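Local coordinates for uncharacterized protein YPL067C (Saccharomyces cerevisiae, PDB 5KCI), which is of unknown function but is a cytoplasmic yeast protein with a histidine triad, probably connected with amyloid toxicity, at residues A88-D93 with V106-V111; V102-L107 with H166-L171; A136-R141 with G194-A199. All blocks are in the same frame, centred on the assembly; numbering follows the deposited sequence.

Interaction 1. Residues A88-D93 with V106-V111; sequences AVRAND and VLWSKV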
loop_
_atom_site.group_PDB
_atom_site.type_symbol
_atom_site.label_atom_id
_atom_site.label_comp_id
_atom_site.label_asym_id
_atom_site.label_seq_id
_atom_site.Cartn_x
_atom_site.Cartn_y
_atom_site.Cartn_z
ATOM N N ALA A 88 6.297 6.573 1.600
ATOM C CA ALA A 88 5.348 7.465 0.950
ATOM C C ALA A 88 4.060 6.699 0.694
ATOM O O ALA A 88 4.093 5.528 0.313
ATOM C CB ALA A 88 5.916 8.016 -0.358
ATOM N N VAL A 89 2.929 7.360 0.900
ATOM C CA VAL A 89 1.619 6.768 0.648
ATOM C C VAL A 89 0.984 7.501 -0.528
ATOM O O VAL A 89 1.005 8.738 -0.593
ATOM C CB VAL A 89 0.734 6.789 1.911
ATOM C CG1 VAL A 89 0.518 8.181 2.398
ATOM C CG2 VAL A 89 -0.598 6.116 1.631
ATOM N N ARG A 90 0.456 6.732 -1.483
ATOM C CA ARG A 90 -0.193 7.256 -2.672
ATOM C C ARG A 90 -1.513 6.540 -2.886
ATOM O O ARG A 90 -1.695 5.413 -2.433
ATOM C CB ARG A 90 0.678 7.062 -3.924
ATOM C CG ARG A 90 2.006 7.784 -3.890
ATOM C CD ARG A 90 1.840 9.252 -4.189
ATOM N NE ARG A 90 3.106 9.980 -4.256
ATOM C CZ ARG A 90 3.771 10.444 -3.203
ATOM N NH1 ARG A 90 3.312 10.250 -1.980
ATOM N NH2 ARG A 90 4.912 11.097 -3.375
ATOM N N ALA A 91 -2.462 7.220 -3.528
ATOM C CA ALA A 91 -3.642 6.525 -4.019
ATOM C C ALA A 91 -3.253 5.644 -5.201
ATOM O O ALA A 91 -2.447 6.045 -6.041
ATOM C CB ALA A 91 -4.725 7.533 -4.429
ATOM N N ASN A 92 -3.779 4.417 -5.238
ATOM C CA ASN A 92 -3.553 3.545 -6.389
ATOM C C ASN A 92 -4.310 4.107 -7.585
ATOM O O ASN A 92 -5.530 4.303 -7.521
ATOM C CB ASN A 92 -3.992 2.105 -6.107
ATOM C CG ASN A 92 -3.472 1.116 -7.161
ATOM O OD1 ASN A 92 -3.395 1.439 -8.350
ATOM N ND2 ASN A 92 -3.125 -0.091 -6.727
ATOM N N ASP A 93 -3.590 4.363 -8.687
ATOM C CA ASP A 93 -4.237 4.915 -9.877
ATOM C C ASP A 93 -5.156 3.910 -10.560
ATOM O O ASP A 93 -6.073 4.313 -11.288
ATOM C CB ASP A 93 -3.182 5.396 -10.890
ATOM C CG ASP A 93 -2.546 6.717 -10.493
ATOM O OD1 ASP A 93 -3.248 7.563 -9.901
ATOM O OD2 ASP A 93 -1.339 6.902 -10.776
ATOM N N VAL A 106 -1.396 2.698 -1.783
ATOM C CA VAL A 106 -0.106 2.028 -1.923
ATOM C C VAL A 106 0.861 2.732 -0.998
ATOM O O VAL A 106 0.974 3.959 -1.031
ATOM C CB VAL A 106 0.419 2.046 -3.365
ATOM C CG1 VAL A 106 1.789 1.284 -3.441
ATOM C CG2 VAL A 106 -0.597 1.428 -4.306
ATOM N N LEU A 107 1.541 1.954 -0.175
ATOM C CA LEU A 107 2.562 2.411 0.743
ATOM C C LEU A 107 3.928 1.925 0.271
ATOM O O LEU A 107 4.235 0.740 0.378
ATOM C CB LEU A 107 2.284 1.860 2.140
ATOM C CG LEU A 107 3.347 2.060 3.207
ATOM C CD1 LEU A 107 3.559 3.539 3.498
ATOM C CD2 LEU A 107 2.909 1.312 4.493
ATOM N N TRP A 108 4.739 2.858 -0.187
ATOM C CA TRP A 108 6.103 2.617 -0.652
ATOM C C TRP A 108 7.074 2.791 0.509
ATOM O O TRP A 108 6.934 3.711 1.327
ATOM C CB TRP A 108 6.452 3.591 -1.777
ATOM C CG TRP A 108 5.590 3.456 -2.959
ATOM C CD1 TRP A 108 4.425 4.135 -3.213
ATOM C CD2 TRP A 108 5.789 2.565 -4.048
ATOM N NE1 TRP A 108 3.902 3.725 -4.427
ATOM C CE2 TRP A 108 4.730 2.767 -4.958
ATOM C CE3 TRP A 108 6.784 1.625 -4.362
ATOM C CZ2 TRP A 108 4.630 2.042 -6.148
ATOM C CZ3 TRP A 108 6.678 0.916 -5.536
ATOM C CH2 TRP A 108 5.616 1.114 -6.409
ATOM N N SER A 109 8.086 1.918 0.567
ATOM C CA SER A 109 9.084 2.000 1.624
ATOM C C SER A 109 10.496 1.849 1.051
ATOM O O SER A 109 10.751 0.919 0.294
ATOM C CB SER A 109 8.868 0.916 2.685
ATOM O OG SER A 109 9.841 1.009 3.712
ATOM N N LYS A 110 11.379 2.774 1.422
ATOM C CA LYS A 110 12.797 2.701 1.067
ATOM C C LYS A 110 13.462 1.484 1.681
ATOM O O LYS A 110 14.442 0.966 1.135
ATOM C CB LYS A 110 13.519 3.956 1.554
ATOM C CG LYS A 110 13.572 5.133 0.614
ATOM C CD LYS A 110 14.703 6.085 1.031
ATOM C CE LYS A 110 14.429 7.537 0.630
ATOM N NZ LYS A 110 15.071 8.531 1.547
ATOM N N VAL A 111 12.974 1.046 2.838
ATOM C CA VAL A 111 13.478 -0.130 3.535
ATOM C C VAL A 111 12.537 -1.280 3.226
ATOM O O VAL A 111 11.328 -1.210 3.496
ATOM C CB VAL A 111 13.569 0.114 5.050
ATOM C CG1 VAL A 111 14.177 -1.087 5.751
ATOM C CG2 VAL A 111 14.378 1.361 5.342
#

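Interaction 2. Residues V102-L107 with H166-L171; sequences VVHLVL and HAHVLL. With SO4 (sulfate ion), chain D.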
loop_
_atom_site.group_PDB
_atom_site.type_symbol
_atom_site.label_atom_id
_atom_site.label_comp_id
_atom_site.label_asym_id
_atom_site.label_seq_id
_atom_site.Cartn_x
_atom_site.Cartn_y
_atom_site.Cartn_z
ATOM N N VAL A 102 -14.368 0.957 -0.240
ATOM C CA VAL A 102 -12.997 0.474 -0.065
ATOM C C VAL A 102 -12.047 1.324 -0.895
ATOM O O VAL A 102 -12.167 1.409 -2.123
ATOM C CB VAL A 102 -12.886 -1.005 -0.442
ATOM C CG1 VAL A 102 -11.416 -1.464 -0.298
ATOM C CG2 VAL A 102 -13.786 -1.844 0.456
ATOM N N VAL A 103 -11.057 1.905 -0.223
ATOM C CA VAL A 103 -10.092 2.807 -0.816
ATOM C C VAL A 103 -8.794 2.030 -0.920
ATOM O O VAL A 103 -8.381 1.400 0.055
ATOM C CB VAL A 103 -9.920 4.058 0.052
ATOM C CG1 VAL A 103 -8.845 4.938 -0.459
ATOM C CG2 VAL A 103 -11.252 4.840 0.095
ATOM N N HIS A 104 -8.172 2.066 -2.091
ATOM C CA HIS A 104 -6.977 1.258 -2.362
ATOM C C HIS A 104 -5.776 2.192 -2.398
ATOM O O HIS A 104 -5.610 2.962 -3.356
ATOM C CB HIS A 104 -7.165 0.542 -3.693
ATOM C CG HIS A 104 -6.097 -0.435 -4.016
ATOM N ND1 HIS A 104 -6.245 -1.370 -5.013
ATOM C CD2 HIS A 104 -4.868 -0.636 -3.483
ATOM C CE1 HIS A 104 -5.144 -2.095 -5.103
ATOM N NE2 HIS A 104 -4.287 -1.666 -4.190
ATOM N N LEU A 105 -4.951 2.138 -1.366
ATOM C CA LEU A 105 -3.740 2.948 -1.290
ATOM C C LEU A 105 -2.527 2.058 -1.491
ATOM O O LEU A 105 -2.618 0.841 -1.380
ATOM C CB LEU A 105 -3.609 3.663 0.059
ATOM C CG LEU A 105 -4.813 4.475 0.528
ATOM C CD1 LEU A 105 -4.518 5.107 1.885
ATOM C CD2 LEU A 105 -5.160 5.550 -0.498
ATOM N N VAL A 106 -1.396 2.698 -1.783
ATOM C CA VAL A 106 -0.106 2.028 -1.923
ATOM C C VAL A 106 0.861 2.732 -0.998
ATOM O O VAL A 106 0.974 3.959 -1.031
ATOM C CB VAL A 106 0.419 2.046 -3.365
ATOM C CG1 VAL A 106 1.789 1.284 -3.441
ATOM C CG2 VAL A 106 -0.597 1.428 -4.306
ATOM N N LEU A 107 1.541 1.954 -0.175
ATOM C CA LEU A 107 2.562 2.411 0.743
ATOM C C LEU A 107 3.928 1.925 0.271
ATOM O O LEU A 107 4.235 0.740 0.378
ATOM C CB LEU A 107 2.284 1.860 2.140
ATOM C CG LEU A 107 3.347 2.060 3.207
ATOM C CD1 LEU A 107 3.559 3.539 3.498
ATOM C CD2 LEU A 107 2.909 1.312 4.493
ATOM N N HIS A 166 6.543 -2.155 -1.771
ATOM C CA HIS A 166 5.261 -1.482 -1.653
ATOM C C HIS A 166 4.214 -2.459 -1.157
ATOM O O HIS A 166 4.206 -3.636 -1.546
ATOM C CB HIS A 166 4.790 -0.859 -2.965
ATOM C CG HIS A 166 4.854 -1.779 -4.145
ATOM N ND1 HIS A 166 6.045 -2.212 -4.686
ATOM C CD2 HIS A 166 3.875 -2.314 -4.915
ATOM C CE1 HIS A 166 5.799 -3.005 -5.714
ATOM N NE2 HIS A 166 4.487 -3.078 -5.877
ATOM N N ALA A 167 3.370 -1.946 -0.262
ATOM C CA ALA A 167 2.252 -2.665 0.307
ATOM C C ALA A 167 0.964 -2.020 -0.174
ATOM O O ALA A 167 0.880 -0.800 -0.324
ATOM C CB ALA A 167 2.286 -2.656 1.848
ATOM N N HIS A 168 -0.022 -2.851 -0.428
ATOM C CA HIS A 168 -1.372 -2.398 -0.713
ATOM C C HIS A 168 -2.098 -2.225 0.618
ATOM O O HIS A 168 -2.165 -3.160 1.417
ATOM C CB HIS A 168 -2.066 -3.387 -1.638
ATOM C CG HIS A 168 -1.388 -3.517 -2.961
ATOM N ND1 HIS A 168 -1.741 -2.748 -4.041
ATOM C CD2 HIS A 168 -0.319 -4.259 -3.355
ATOM C CE1 HIS A 168 -0.954 -3.037 -5.067
ATOM N NE2 HIS A 168 -0.086 -3.953 -4.677
ATOM N N VAL A 169 -2.571 -1.012 0.880
ATOM C CA VAL A 169 -3.224 -0.667 2.136
ATOM C C VAL A 169 -4.644 -0.301 1.778
ATOM O O VAL A 169 -4.855 0.649 1.019
ATOM C CB VAL A 169 -2.544 0.505 2.848
ATOM C CG1 VAL A 169 -3.294 0.914 4.077
ATOM C CG2 VAL A 169 -1.086 0.173 3.224
ATOM N N LEU A 170 -5.595 -1.060 2.295
ATOM C CA LEU A 170 -7.010 -0.902 2.012
ATOM C C LEU A 170 -7.689 -0.312 3.228
ATOM O O LEU A 170 -7.486 -0.794 4.344
ATOM C CB LEU A 170 -7.664 -2.249 1.687
ATOM C CG LEU A 170 -6.967 -3.072 0.594
ATOM C CD1 LEU A 170 -7.796 -4.309 0.297
ATOM C CD2 LEU A 170 -6.764 -2.294 -0.665
ATOM N N LEU A 171 -8.549 0.691 2.983
ATOM C CA LEU A 171 -9.296 1.353 4.037
ATOM C C LEU A 171 -10.762 1.234 3.685
ATOM O O LEU A 171 -11.137 1.574 2.562
ATOM C CB LEU A 171 -8.940 2.834 4.134
ATOM C CG LEU A 171 -7.471 3.193 4.317
ATOM C CD1 LEU A 171 -7.329 4.686 4.470
ATOM C CD2 LEU A 171 -6.899 2.447 5.494
HETATM S S SO4 D . 2.057 -4.590 -7.575
HETATM O O1 SO4 D . 3.378 -4.176 -8.103
HETATM O O2 SO4 D . 2.076 -4.939 -6.166
HETATM O O3 SO4 D . 1.091 -3.483 -7.748
HETATM O O4 SO4 D . 1.580 -5.744 -8.327
#

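Interaction 3. Residues A136-R141 with G194-A199; sequences AQPLLR and GFEPLA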
loop_
_atom_site.group_PDB
_atom_site.type_symbol
_atom_site.label_atom_id
_atom_site.label_comp_id
_atom_site.label_asym_id
_atom_site.label_seq_id
_atom_site.Cartn_x
_atom_site.Cartn_y
_atom_site.Cartn_z
ATOM N N ALA A 136 -0.291 2.509 14.589
ATOM C CA ALA A 136 0.121 3.710 15.297
ATOM C C ALA A 136 -0.432 4.993 14.673
ATOM O O ALA A 136 -0.128 6.076 15.176
ATOM C CB ALA A 136 1.665 3.777 15.341
ATOM N N GLN A 137 -1.239 4.903 13.600
ATOM C CA GLN A 137 -1.598 6.062 12.799
ATOM C C GLN A 137 -2.861 6.734 13.347
ATOM O O GLN A 137 -3.952 6.159 13.190
ATOM C CB GLN A 137 -1.823 5.663 11.354
ATOM C CG GLN A 137 -0.557 5.108 10.711
ATOM C CD GLN A 137 0.580 6.083 10.737
ATOM O OE1 GLN A 137 0.387 7.287 10.599
ATOM N NE2 GLN A 137 1.808 5.561 10.899
ATOM N N PRO A 138 -2.776 7.935 13.910
ATOM C CA PRO A 138 -4.018 8.602 14.369
ATOM C C PRO A 138 -5.042 8.776 13.270
ATOM O O PRO A 138 -6.258 8.685 13.538
ATOM C CB PRO A 138 -3.528 9.966 14.880
ATOM C CG PRO A 138 -2.065 9.827 15.070
ATOM C CD PRO A 138 -1.603 8.804 14.079
ATOM N N LEU A 139 -4.597 9.019 12.042
ATOM C CA LEU A 139 -5.528 9.239 10.946
ATOM C C LEU A 139 -6.326 7.985 10.610
ATOM O O LEU A 139 -7.344 8.096 9.932
ATOM C CB LEU A 139 -4.788 9.747 9.709
ATOM C CG LEU A 139 -4.102 11.116 9.815
ATOM C CD1 LEU A 139 -3.235 11.343 8.597
ATOM C CD2 LEU A 139 -5.110 12.240 9.942
ATOM N N LEU A 140 -5.921 6.814 11.092
ATOM C CA LEU A 140 -6.651 5.565 10.862
ATOM C C LEU A 140 -7.423 5.087 12.090
ATOM O O LEU A 140 -8.034 4.003 12.046
ATOM C CB LEU A 140 -5.675 4.459 10.415
ATOM C CG LEU A 140 -4.816 4.757 9.175
ATOM C CD1 LEU A 140 -3.964 3.585 8.817
ATOM C CD2 LEU A 140 -5.722 5.136 7.990
ATOM N N ARG A 141 -7.397 5.846 13.195
ATOM C CA ARG A 141 -7.892 5.341 14.476
ATOM C C ARG A 141 -9.266 4.680 14.365
ATOM O O ARG A 141 -9.434 3.529 14.775
ATOM C CB ARG A 141 -7.930 6.481 15.500
ATOM C CG ARG A 141 -8.586 6.142 16.834
ATOM C CD ARG A 141 -8.911 7.405 17.623
ATOM N NE ARG A 141 -9.684 8.370 16.837
ATOM C CZ ARG A 141 -11.007 8.347 16.697
ATOM N NH1 ARG A 141 -11.734 7.408 17.290
ATOM N NH2 ARG A 141 -11.609 9.268 15.957
ATOM N N GLY A 194 0.286 12.557 5.103
ATOM C CA GLY A 194 1.102 11.365 5.161
ATOM C C GLY A 194 0.917 10.610 6.466
ATOM O O GLY A 194 0.258 11.056 7.403
ATOM N N PHE A 195 1.543 9.445 6.534
ATOM C CA PHE A 195 1.565 8.717 7.784
ATOM C C PHE A 195 2.690 9.230 8.683
ATOM O O PHE A 195 3.693 9.762 8.216
ATOM C CB PHE A 195 1.745 7.232 7.523
ATOM C CG PHE A 195 0.538 6.563 6.916
ATOM C CD1 PHE A 195 -0.756 6.969 7.247
ATOM C CD2 PHE A 195 0.691 5.514 6.033
ATOM C CE1 PHE A 195 -1.860 6.321 6.701
ATOM C CE2 PHE A 195 -0.402 4.877 5.483
ATOM C CZ PHE A 195 -1.677 5.277 5.812
ATOM N N GLU A 196 2.511 9.039 9.997
ATOM C CA GLU A 196 3.491 9.442 10.995
ATOM C C GLU A 196 4.507 8.325 11.240
ATOM O O GLU A 196 4.146 7.143 11.225
ATOM C CB GLU A 196 2.805 9.781 12.311
ATOM C CG GLU A 196 1.823 10.932 12.224
ATOM C CD GLU A 196 1.263 11.313 13.582
ATOM O OE1 GLU A 196 1.467 10.551 14.549
ATOM O OE2 GLU A 196 0.621 12.377 13.681
ATOM N N PRO A 197 5.762 8.682 11.482
ATOM C CA PRO A 197 6.804 7.655 11.625
ATOM C C PRO A 197 6.686 6.924 12.950
ATOM O O PRO A 197 6.021 7.368 13.888
ATOM C CB PRO A 197 8.114 8.454 11.551
ATOM C CG PRO A 197 7.746 9.818 11.999
ATOM C CD PRO A 197 6.327 10.039 11.492
ATOM N N LEU A 198 7.352 5.775 13.011
ATOM C CA LEU A 198 7.331 4.903 14.178
ATOM C C LEU A 198 8.767 4.539 14.537
ATOM O O LEU A 198 9.514 4.029 13.694
ATOM C CB LEU A 198 6.508 3.644 13.903
ATOM C CG LEU A 198 6.405 2.656 15.071
ATOM C CD1 LEU A 198 5.661 3.212 16.245
ATOM C CD2 LEU A 198 5.738 1.396 14.582
ATOM N N ALA A 199 9.167 4.816 15.770
ATOM C CA ALA A 199 10.545 4.505 16.176
ATOM C C ALA A 199 10.795 3.002 16.079
ATOM O O ALA A 199 9.862 2.211 16.257
ATOM C CB ALA A 199 10.822 4.999 17.585
#

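Interaction 1. Residues A88-D93 with V106-V111
Ala88 and Trp108 face each other as an antiparallel hydrogen-bonded pair. Ala88 N reaches Trp108 O at 2.9 Å, and Trp108 N returns the bond to Ala88 O at 2.8 Å. The same carbonyl oxygen lies near the plane of the indole at its edge, 3.8 Å from Trp108 CD1, while Val106 CG1 sits over one ring face, displaced toward the rim. Small Ala88 and wide Trp108 suit each other as they pack together under Leu64 of helix 56-64.

Val89 pairs with Leu107 without hydrogen bonds, and both side chains lie on the other face of the sheet. Its CG2, anti to the backbone N, comes 3.8 Å from Val106 O, and its CA makes a CA-H...O contact with the same oxygen. Branched valine suits an extended strand whose side chain is buried. The pairing is that of a beta hairpin, strands 87-91 and 102-109, with 87-91 at the edge of a four-stranded antiparallel sheet.

Arg90 closes the next hydrogen-bonded pair: Arg90 N to Val106 O is nearly straight, 168° at the hydrogen, and Val106 N to Arg90 O matches it. Its chain bends at chi2 (-78°), which turns CD aside; farther out NH1 meets Val89 O at 3.1 Å, above the carbonyl plane but in the plane of the guanidinium. A long charged chain suits this exposed place.

Beyond the strand, Asn92 crosses Val106 obliquely, its ND2 lying 3.8 Å from Val106 CG2. Its OD1 accepts the N-H of Phe94, two residues on, as in an Asx turn, which suits asparagine where the strand ends.

Interaction 2. Residues V102-L107 with H166-L171
His104 meets its neighbours both at a face and at an edge. Over one face of its ring lies the Leu170 methyl CD2, 4.1 Å from the centroid, in a CH-pi contact. At the edge and in the ring plane, His104 NE2 shares a nearly straight hydrogen bond (2.8 Å, 171°) with His168 ND1; either nitrogen could be the donor. The two rings meet rim to rim, planes at 59°. CG of His104 stands anti to the backbone N (chi1 -173°), and from there the ring leans toward strand 165-172. Tyr96 N bonds its ND1, so both ring nitrogens have partners. At the other end of the His168 ring, NE2 gives a bond to sulfate O2 at 2.8 Å and a weak one to O3, while Phe152 stacks on the ring. His166 NE2 holds O1 of the same ion at 2.7 Å; Ser160 N and Asn154 ND2 also bond the sulfate. An alanine in place of His168 would probably leave His104 NE2 without its mate and cost the sulfate one of its two histidine donors.

Beside His166, Val106 CG1 packs against CB at 3.7 Å. The opposite face of the sheet is apolar: Leu105 CD1 touches Leu171 CD1 at 3.8 Å, and Leu107 CB meets Val169 CG2, with Leu107 against helix 120-135 and Leu171 against helix 180-193. Six backbone bonds tie these central antiparallel strands.

His166 and His168, two apart on one strand, hold the sulfate, and His104 backs His168 from the next. The cluster fits a histidine triad, though only partly like the classical HIT site; the sulfate, probably from the crystallisation liquor, may mark a pocket.

Interaction 3. Residues A136-R141 with G194-A199
Gln137 and Glu196 carry the polar part of the contact through two hydrogen bonds. Glu196 N gives its hydrogen to Gln137 OE1 at 2.8 Å, on a lone pair in the carbonyl plane. Gln137 NE2 in turn reaches Glu196 O, also at 2.8 Å, nearly straight at 170°. A glutamine amide, offering an acceptor and a donor side by side, can read both backbone groups of one residue; its chain bends at chi2 (-59°), and NE2 has a further acceptor in Phe133 O. Three bonds, one to OE1 and two from NE2, fix the rotation of this buried amide.

Apolar contacts join Leu140 CD1 to Phe195 CE1, at 4.0 Å, and Ala136 CB to Leu198 CD1.

Carbon meets oxygen in van der Waals contacts. Phe195 CB comes 3.4 Å from Gln137 OE1, the side chains crossing at about a right angle with amide and ring planes 46° apart. Leu139 CD1 lies 3.7 Å from Gly194 O, and Pro138 CD 3.6 Å from Glu196 OE1, across the extended glutamate chain.

Gly194, just past helix 180-193, has a positive phi, which glycine adopts readily. The contact thus joins the C-terminal tail to the link between helices 120-135 and 141-146, whose residues 138-140 form a short 3-10 turn.

How the interactions relate
Interactions 1 and 2 are neighbouring pairings of one antiparallel sheet and share Val106 and Leu107 on strand 102-109. Interaction 2, the most buried, lies between the two central strands; interaction 1 adds the edge strand and is only partly buried. A probable hydrogen bond from Asn92 N to His104 O and the meeting of Trp108 with His166 bind them together. Interaction 3 lies nearer the surface, its centre about 14 Å from the centre of either other contact, and joins loops through side-chain-to-backbone bonds where the sheet uses backbone ladders. It still reaches the core: Phe195 packs on Val89, and Leu140 on Leu171. The histidine and sulfate chemistry belongs to interaction 2.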